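Local coordinates for protein transcription initiation factor TFIID subunit 5 (Encephalitozoon cuniculi, PDB 2J4B) that is a subunit of the general transcription factor TFIID, consistent with a role in regulating RNA polymerase II transcription, represented here by its N-terminal NTD2 domain, at residues 13-18 against 108-113; 39-44 against 55-60; 102-107 against 132-137. One frame throughout, in Å; residues are numbered along the deposited sequence.

Contact 1 (13-18 against 108-113); sequences VSLKTW and DLLINF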
# COMPACT_ATOMS: atom_id res chain seq x y z
N VAL A 13 1.70 9.52 -0.52
CA VAL A 13 2.86 10.42 -0.56
C VAL A 13 3.33 10.88 0.82
O VAL A 13 4.51 10.83 1.13
CB VAL A 13 2.55 11.68 -1.40
CG1 VAL A 13 3.72 12.66 -1.34
CG2 VAL A 13 2.21 11.31 -2.86
N SER A 14 2.40 11.36 1.63
CA SER A 14 2.72 11.90 2.96
C SER A 14 3.31 10.82 3.88
O SER A 14 4.23 11.09 4.67
CB SER A 14 1.47 12.53 3.57
OG SER A 14 1.42 12.34 4.97
N LEU A 15 2.80 9.60 3.76
CA LEU A 15 3.41 8.44 4.40
C LEU A 15 4.78 8.14 3.80
O LEU A 15 5.76 7.99 4.52
CB LEU A 15 2.52 7.21 4.24
CG LEU A 15 3.10 5.89 4.76
CD1 LEU A 15 3.48 5.97 6.24
CD2 LEU A 15 2.12 4.77 4.47
N LYS A 16 4.86 8.05 2.48
CA LYS A 16 6.13 7.84 1.80
C LYS A 16 7.21 8.83 2.26
O LYS A 16 8.33 8.43 2.52
CB LYS A 16 5.94 7.94 0.29
CG LYS A 16 7.19 7.66 -0.52
CD LYS A 16 6.91 7.80 -2.01
CE LYS A 16 8.18 8.00 -2.79
NZ LYS A 16 7.92 8.37 -4.20
N THR A 17 6.85 10.10 2.36
CA THR A 17 7.80 11.14 2.72
C THR A 17 8.26 11.03 4.17
O THR A 17 9.41 11.37 4.51
CB THR A 17 7.19 12.54 2.49
OG1 THR A 17 6.71 12.63 1.14
CG2 THR A 17 8.21 13.63 2.75
N TRP A 18 7.36 10.55 5.02
CA TRP A 18 7.66 10.36 6.44
C TRP A 18 8.63 9.19 6.60
O TRP A 18 9.64 9.31 7.27
CB TRP A 18 6.37 10.13 7.22
CG TRP A 18 6.58 9.82 8.67
CD1 TRP A 18 6.79 10.71 9.68
CD2 TRP A 18 6.56 8.51 9.28
NE1 TRP A 18 6.91 10.05 10.87
CE2 TRP A 18 6.77 8.70 10.66
CE3 TRP A 18 6.37 7.21 8.79
CZ2 TRP A 18 6.82 7.62 11.56
CZ3 TRP A 18 6.41 6.15 9.67
CH2 TRP A 18 6.64 6.36 11.05
N ASP A 108 5.06 1.06 16.36
CA ASP A 108 4.53 2.12 17.20
C ASP A 108 4.68 3.51 16.54
O ASP A 108 3.72 4.28 16.45
CB ASP A 108 5.15 2.08 18.59
CG ASP A 108 4.30 2.77 19.62
OD1 ASP A 108 4.03 3.98 19.46
OD2 ASP A 108 3.86 2.12 20.59
N LEU A 109 5.87 3.81 16.04
CA LEU A 109 6.06 5.04 15.28
C LEU A 109 5.03 5.14 14.15
O LEU A 109 4.43 6.20 13.95
CB LEU A 109 7.49 5.14 14.75
CG LEU A 109 8.50 5.46 15.87
CD1 LEU A 109 9.94 5.15 15.43
CD2 LEU A 109 8.38 6.92 16.35
N LEU A 110 4.82 4.03 13.43
CA LEU A 110 3.94 4.00 12.25
C LEU A 110 2.49 4.33 12.58
O LEU A 110 1.84 5.05 11.83
CB LEU A 110 4.00 2.64 11.55
CG LEU A 110 2.99 2.39 10.41
CD1 LEU A 110 3.28 3.29 9.17
CD2 LEU A 110 2.95 0.94 10.03
N ILE A 111 1.98 3.81 13.69
CA ILE A 111 0.56 3.99 14.03
C ILE A 111 0.33 5.35 14.66
O ILE A 111 -0.69 5.99 14.42
CB ILE A 111 0.01 2.89 14.99
CG1 ILE A 111 0.33 1.48 14.46
CG2 ILE A 111 -1.49 3.03 15.13
CD1 ILE A 111 -0.42 1.12 13.24
N ASN A 112 1.30 5.79 15.46
CA ASN A 112 1.31 7.15 15.98
C ASN A 112 1.23 8.14 14.82
O ASN A 112 0.43 9.07 14.84
CB ASN A 112 2.59 7.42 16.79
CG ASN A 112 2.64 6.65 18.11
OD1 ASN A 112 1.64 6.12 18.58
ND2 ASN A 112 3.82 6.59 18.71
N PHE A 113 2.04 7.93 13.80
CA PHE A 113 2.03 8.83 12.63
C PHE A 113 0.67 8.85 11.91
O PHE A 113 0.15 9.92 11.59
CB PHE A 113 3.13 8.44 11.64
CG PHE A 113 3.11 9.25 10.41
CD1 PHE A 113 3.51 10.58 10.44
CD2 PHE A 113 2.64 8.73 9.23
CE1 PHE A 113 3.46 11.35 9.32
CE2 PHE A 113 2.58 9.52 8.10
CZ PHE A 113 3.00 10.80 8.14
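Trp-18 and Phe-113 bridge two helical segments, 13-18 and 108-113, whose axes stay 11.8 Å apart and run roughly antiparallel, at 142° between their N-to-C directions. The backbones are well separated, the nearest pair of CA atoms being those of Leu-15 and Phe-113 at 8.4 Å, and large side chains have to span the gap. In both aromatic residues CB points toward the other helix and CG is anti to the backbone N (chi1 176° in each). The two side chains come from opposite sides, overlap and stack face to face: the five-membered ring of Trp-18 and the ring of Phe-113 have centroids 3.8 Å apart and planes tilted by only 13°. The overlap extends beyond the rings in a reciprocal way. Trp-18 CB lies over the face of the phenyl ring, 3.9 Å from its centroid, and Phe-113 CB sits likewise over the six-membered ring of the indole, so each methylene makes a CH-pi contact. At the far end of the indole, CH2 reaches the 108-113 backbone, 3.6 Å from Leu-109 O, while Leu-109 CB lies at the ring's edge. Next to the stack, Leu-15 CD1 meets Leu-110 CD1 at 4.0 Å and also touches Phe-113 CE2. Ser-14 O approaches Phe-113 CZ. The contact ties helix 8-21 to helix 104-116 within the NTD2 domain. Leu-30 of helix 24-30 packs on both Trp-18 and Leu-110, and Leu-15 continues inward onto Leu-34 and Leu-37 of helix 34-47.

Contact 2 (39-44 against 55-60); sequences IHIYFD and KEFFEK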
# COMPACT_ATOMS: atom_id res chain seq x y z
N ILE A 39 -0.81 -0.89 -4.42
CA ILE A 39 -1.71 -1.70 -5.24
C ILE A 39 -3.13 -1.40 -4.80
O ILE A 39 -4.02 -1.20 -5.62
CB ILE A 39 -1.42 -3.21 -5.08
CG1 ILE A 39 -0.05 -3.55 -5.70
CG2 ILE A 39 -2.52 -4.06 -5.72
CD1 ILE A 39 0.08 -3.15 -7.16
N HIS A 40 -3.33 -1.35 -3.49
CA HIS A 40 -4.67 -1.16 -2.95
C HIS A 40 -5.28 0.17 -3.38
O HIS A 40 -6.48 0.24 -3.63
CB HIS A 40 -4.69 -1.31 -1.43
CG HIS A 40 -4.93 -2.71 -0.98
ND1 HIS A 40 -6.08 -3.40 -1.29
CD2 HIS A 40 -4.17 -3.55 -0.24
CE1 HIS A 40 -6.02 -4.61 -0.76
NE2 HIS A 40 -4.86 -4.73 -0.12
N ILE A 41 -4.47 1.22 -3.44
CA ILE A 41 -4.94 2.51 -3.97
C ILE A 41 -5.30 2.42 -5.47
O ILE A 41 -6.34 2.92 -5.90
CB ILE A 41 -3.88 3.61 -3.74
CG1 ILE A 41 -3.76 3.88 -2.22
CG2 ILE A 41 -4.23 4.87 -4.50
CD1 ILE A 41 -2.55 4.71 -1.84
N TYR A 42 -4.44 1.76 -6.23
CA TYR A 42 -4.69 1.49 -7.64
C TYR A 42 -6.00 0.74 -7.87
O TYR A 42 -6.81 1.13 -8.70
CB TYR A 42 -3.54 0.66 -8.17
CG TYR A 42 -3.55 0.37 -9.65
CD1 TYR A 42 -3.41 1.39 -10.59
CD2 TYR A 42 -3.65 -0.94 -10.11
CE1 TYR A 42 -3.40 1.13 -11.94
CE2 TYR A 42 -3.64 -1.21 -11.48
CZ TYR A 42 -3.51 -0.17 -12.39
OH TYR A 42 -3.49 -0.42 -13.74
N PHE A 43 -6.20 -0.35 -7.14
CA PHE A 43 -7.44 -1.11 -7.26
C PHE A 43 -8.66 -0.30 -6.81
O PHE A 43 -9.76 -0.47 -7.34
CB PHE A 43 -7.33 -2.40 -6.44
CG PHE A 43 -6.54 -3.49 -7.11
CD1 PHE A 43 -5.84 -3.27 -8.28
CD2 PHE A 43 -6.46 -4.75 -6.53
CE1 PHE A 43 -5.12 -4.27 -8.87
CE2 PHE A 43 -5.73 -5.77 -7.12
CZ PHE A 43 -5.05 -5.52 -8.28
N ASP A 44 -8.46 0.59 -5.83
CA ASP A 44 -9.57 1.40 -5.32
C ASP A 44 -10.00 2.52 -6.29
O ASP A 44 -11.19 2.83 -6.41
CB ASP A 44 -9.24 1.95 -3.95
CG ASP A 44 -9.63 1.01 -2.84
OD1 ASP A 44 -10.61 0.26 -3.04
OD2 ASP A 44 -8.98 0.99 -1.75
N LYS A 55 -4.20 4.99 -13.66
CA LYS A 55 -3.01 4.75 -14.48
C LYS A 55 -1.90 5.76 -14.21
O LYS A 55 -0.73 5.40 -14.22
CB LYS A 55 -3.38 4.76 -15.97
CG LYS A 55 -4.34 3.64 -16.37
CD LYS A 55 -4.52 3.57 -17.88
CE LYS A 55 -5.20 4.79 -18.44
NZ LYS A 55 -4.73 5.03 -19.84
N GLU A 56 -2.27 7.01 -13.95
CA GLU A 56 -1.29 8.04 -13.58
C GLU A 56 -0.60 7.73 -12.25
O GLU A 56 0.61 7.92 -12.11
CB GLU A 56 -1.95 9.42 -13.48
CG GLU A 56 -2.78 9.82 -14.67
CD GLU A 56 -2.89 11.33 -14.83
OE1 GLU A 56 -2.42 12.07 -13.92
OE2 GLU A 56 -3.43 11.78 -15.88
N PHE A 57 -1.37 7.29 -11.26
CA PHE A 57 -0.84 7.00 -9.94
C PHE A 57 0.13 5.81 -9.99
O PHE A 57 1.22 5.85 -9.44
CB PHE A 57 -1.98 6.70 -8.96
CG PHE A 57 -1.52 6.13 -7.64
CD1 PHE A 57 -1.08 6.97 -6.63
CD2 PHE A 57 -1.51 4.77 -7.42
CE1 PHE A 57 -0.64 6.45 -5.41
CE2 PHE A 57 -1.07 4.24 -6.22
CZ PHE A 57 -0.64 5.09 -5.21
N PHE A 58 -0.32 4.76 -10.65
CA PHE A 58 0.46 3.56 -10.85
C PHE A 58 1.80 3.90 -11.50
O PHE A 58 2.87 3.60 -10.97
CB PHE A 58 -0.34 2.60 -11.73
CG PHE A 58 0.25 1.23 -11.83
CD1 PHE A 58 -0.05 0.26 -10.90
CD2 PHE A 58 1.11 0.91 -12.86
CE1 PHE A 58 0.49 -1.01 -10.99
CE2 PHE A 58 1.65 -0.34 -12.95
CZ PHE A 58 1.35 -1.30 -12.02
N GLU A 59 1.75 4.55 -12.66
CA GLU A 59 2.95 4.89 -13.40
C GLU A 59 3.91 5.76 -12.60
O GLU A 59 5.12 5.64 -12.74
CB GLU A 59 2.58 5.60 -14.71
CG GLU A 59 1.85 4.74 -15.72
CD GLU A 59 2.62 3.48 -16.08
OE1 GLU A 59 3.84 3.55 -16.30
OE2 GLU A 59 1.98 2.40 -16.14
N LYS A 60 3.37 6.65 -11.77
CA LYS A 60 4.19 7.61 -11.05
C LYS A 60 5.02 6.94 -9.97
O LYS A 60 6.22 7.16 -9.89
CB LYS A 60 3.31 8.70 -10.43
CG LYS A 60 4.09 9.75 -9.65
CD LYS A 60 3.20 10.88 -9.14
CE LYS A 60 2.82 11.85 -10.24
NZ LYS A 60 1.69 11.34 -11.08
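Helical segments 39-44 and 55-60 run nearly antiparallel, 162° between their directions, with axes 9.5 Å apart and the CA atoms of Tyr-42 and Phe-58 facing each other at 6.4 Å. Those two residues make the main aromatic contact. Tyr-42 has CG anti to the backbone N (chi1 -175°), and its ring presents one face to Phe-58, whose CD1 stands over the centre of that face. The planes are inclined by 40° and the centroids lie 4.4 Å apart, an oblique meeting. Phe-58 CB comes in close as well, 3.4 Å from Tyr-42 CE1. Ile-39 CD1 approaches the edge of the Phe-58 ring near its plane. The segments belong to consecutive helices, 34-47 and 51-61, joined by a short turn, and together they form a helical hairpin in this mostly alpha-helical domain. Ile-41 and Phe-57 make the second layer of the hairpin, their side chains crossing at about a right angle. Methyl CG2 of Ile-41 makes a CH-pi contact over the face of Phe-57, 3.8 Å from the ring centroid and displaced toward the rim, with Ile-41 CB also close to Phe-57 CE2. Neighbouring helices wall in the hairpin: Tyr-12 of helix 8-21 meets Phe-57 edge-to-face and touches Ile-41, whereas Phe-75 of helix 69-75 packs against Phe-58 and Ile-39. Phe-38, on helix 34-47 itself, brings its ring to both Phe-57 and Phe-58.

Contact 3 (102-107 against 132-137); sequences MGRYAF and IKVYVG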
# COMPACT_ATOMS: atom_id res chain seq x y z
N MET A 102 7.15 -6.52 11.36
CA MET A 102 7.67 -5.25 11.88
C MET A 102 8.18 -5.41 13.30
O MET A 102 7.63 -6.19 14.06
CB MET A 102 6.56 -4.20 11.93
CG MET A 102 6.13 -3.72 10.61
SD MET A 102 5.22 -2.18 10.70
CE MET A 102 4.64 -2.14 9.00
N GLY A 103 9.21 -4.65 13.66
CA GLY A 103 9.63 -4.55 15.04
C GLY A 103 8.62 -3.72 15.81
O GLY A 103 7.84 -2.98 15.20
N ARG A 104 8.62 -3.84 17.13
CA ARG A 104 7.66 -3.14 17.97
C ARG A 104 7.77 -1.63 17.88
O ARG A 104 6.77 -0.93 17.94
CB ARG A 104 7.83 -3.55 19.45
CG ARG A 104 6.56 -3.33 20.29
CD ARG A 104 6.81 -2.70 21.70
NE ARG A 104 8.05 -3.15 22.34
CZ ARG A 104 8.40 -2.86 23.59
NH1 ARG A 104 7.60 -2.12 24.37
NH2 ARG A 104 9.55 -3.31 24.08
N TYR A 105 8.99 -1.11 17.72
CA TYR A 105 9.18 0.34 17.65
C TYR A 105 8.70 0.96 16.32
O TYR A 105 7.95 1.92 16.32
CB TYR A 105 10.65 0.68 17.90
CG TYR A 105 11.16 0.18 19.23
CD1 TYR A 105 10.57 0.60 20.41
CD2 TYR A 105 12.22 -0.72 19.30
CE1 TYR A 105 11.02 0.14 21.63
CE2 TYR A 105 12.69 -1.17 20.51
CZ TYR A 105 12.08 -0.74 21.67
OH TYR A 105 12.52 -1.19 22.90
N ALA A 106 9.15 0.41 15.19
CA ALA A 106 8.68 0.84 13.87
C ALA A 106 7.16 0.83 13.80
O ALA A 106 6.53 1.79 13.32
CB ALA A 106 9.26 -0.07 12.78
N PHE A 107 6.57 -0.26 14.27
CA PHE A 107 5.12 -0.35 14.37
C PHE A 107 4.56 0.84 15.15
O PHE A 107 3.69 1.55 14.66
CB PHE A 107 4.71 -1.66 15.05
CG PHE A 107 3.23 -1.88 15.12
CD1 PHE A 107 2.49 -2.10 13.97
CD2 PHE A 107 2.57 -1.89 16.35
CE1 PHE A 107 1.12 -2.34 14.03
CE2 PHE A 107 1.22 -2.11 16.43
CZ PHE A 107 0.48 -2.33 15.27
N ILE A 132 -0.08 -7.81 9.97
CA ILE A 132 1.22 -7.39 10.48
C ILE A 132 1.59 -8.19 11.74
O ILE A 132 0.91 -8.11 12.75
CB ILE A 132 1.24 -5.88 10.81
CG1 ILE A 132 0.81 -5.04 9.60
CG2 ILE A 132 2.64 -5.45 11.29
CD1 ILE A 132 0.74 -3.50 9.87
N LYS A 133 2.67 -8.96 11.66
CA LYS A 133 3.26 -9.59 12.82
C LYS A 133 4.24 -8.65 13.52
O LYS A 133 5.29 -8.33 12.96
CB LYS A 133 4.00 -10.86 12.43
CG LYS A 133 4.71 -11.50 13.62
CD LYS A 133 5.25 -12.85 13.28
CE LYS A 133 6.41 -13.19 14.17
NZ LYS A 133 6.08 -12.92 15.58
N VAL A 134 3.90 -8.23 14.74
CA VAL A 134 4.72 -7.25 15.47
C VAL A 134 5.69 -8.00 16.38
O VAL A 134 5.27 -8.61 17.36
CB VAL A 134 3.85 -6.26 16.29
CG1 VAL A 134 4.72 -5.27 17.08
CG2 VAL A 134 2.89 -5.51 15.38
N TYR A 135 6.97 -7.99 16.02
CA TYR A 135 7.99 -8.68 16.81
C TYR A 135 8.24 -7.88 18.06
O TYR A 135 8.56 -6.69 17.98
CB TYR A 135 9.32 -8.88 16.07
CG TYR A 135 10.36 -9.45 17.01
CD1 TYR A 135 10.39 -10.81 17.31
CD2 TYR A 135 11.24 -8.62 17.68
CE1 TYR A 135 11.30 -11.33 18.21
CE2 TYR A 135 12.16 -9.14 18.59
CZ TYR A 135 12.18 -10.47 18.86
OH TYR A 135 13.08 -10.96 19.76
N VAL A 136 8.12 -8.54 19.21
CA VAL A 136 8.26 -7.89 20.51
C VAL A 136 9.49 -8.38 21.25
O VAL A 136 9.75 -9.59 21.31
CB VAL A 136 7.05 -8.17 21.42
CG1 VAL A 136 7.27 -7.55 22.79
CG2 VAL A 136 5.79 -7.64 20.79
N GLY A 137 10.24 -7.44 21.82
CA GLY A 137 11.37 -7.80 22.69
C GLY A 137 12.54 -6.85 22.50
O GLY A 137 12.43 -5.89 21.72
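Met-102 gives up the most surface here, through both its backbone and its side chain. Its N-H donates to Lys-133 O (3.0 Å, N-H...O angle 168°), and its carbonyl O accepts from Tyr-135 N at 2.7 Å, nearly in line with the C=O bond. The same oxygen takes a CA-H...O contact from Val-134, 3.4 Å from Val-134 CA. Met-102 thus clasps the opposite strand on both flanks of Val-134, the residue it pairs with, as in parallel pairing; Gly-103 then pairs with Tyr-135. On the sheet face that carries Met-102 and Val-134, Met-102 CG rests against Ile-132 CG2 at 4.0 Å. The strands 98-103 and 130-135 make up a two-stranded parallel sheet, and the chain between them passes through helices 104-116 and 120-129. Gly-103 closes its strand and is the N-cap of helix 104-116, whose first turn folds back over the neighbouring strand. Arg-104 opens that turn; its CA lies 3.7 Å from Val-134 CG1, its CB 3.5 Å from Tyr-135 O, and its CG nears Val-134 CG1 and Val-136 CG2 before the chain bends at chi2 and chi3. Phe-107 points CB toward the strand, with CG anti to the backbone N (chi1 -176°), and its side chain crosses that of Val-134 at about a right angle. The CG2 methyl of Val-134 sits over the centre of that ring in a CH-pi contact, 3.6 Å from the centroid and 8° off the normal. Ile-132 CG2 reaches Phe-107 CD1, at 4.3 Å. From helix 24-30, Asp-29 accepts a hydrogen bond through OD2 from Gly-103 N.

Contact 2 is nested along the chain inside the long loop closed by contact 1, whereas contact 3 follows contact 2 and interleaves with contact 1. Contacts 1 and 3 share helix 104-116, have centres about 15 Å apart and touch where Leu-110 CD2 meets Met-102 CE at 3.7 Å, joining the helical packing to the two-stranded sheet. Contact 2 is more remote: its centre lies about 19 Å from that of contact 1 and about 28 Å from that of contact 3, across the middle of the chain. Helix 8-21 packs on both regions, so the two ends of this mostly helical NTD2 domain are held in one unit.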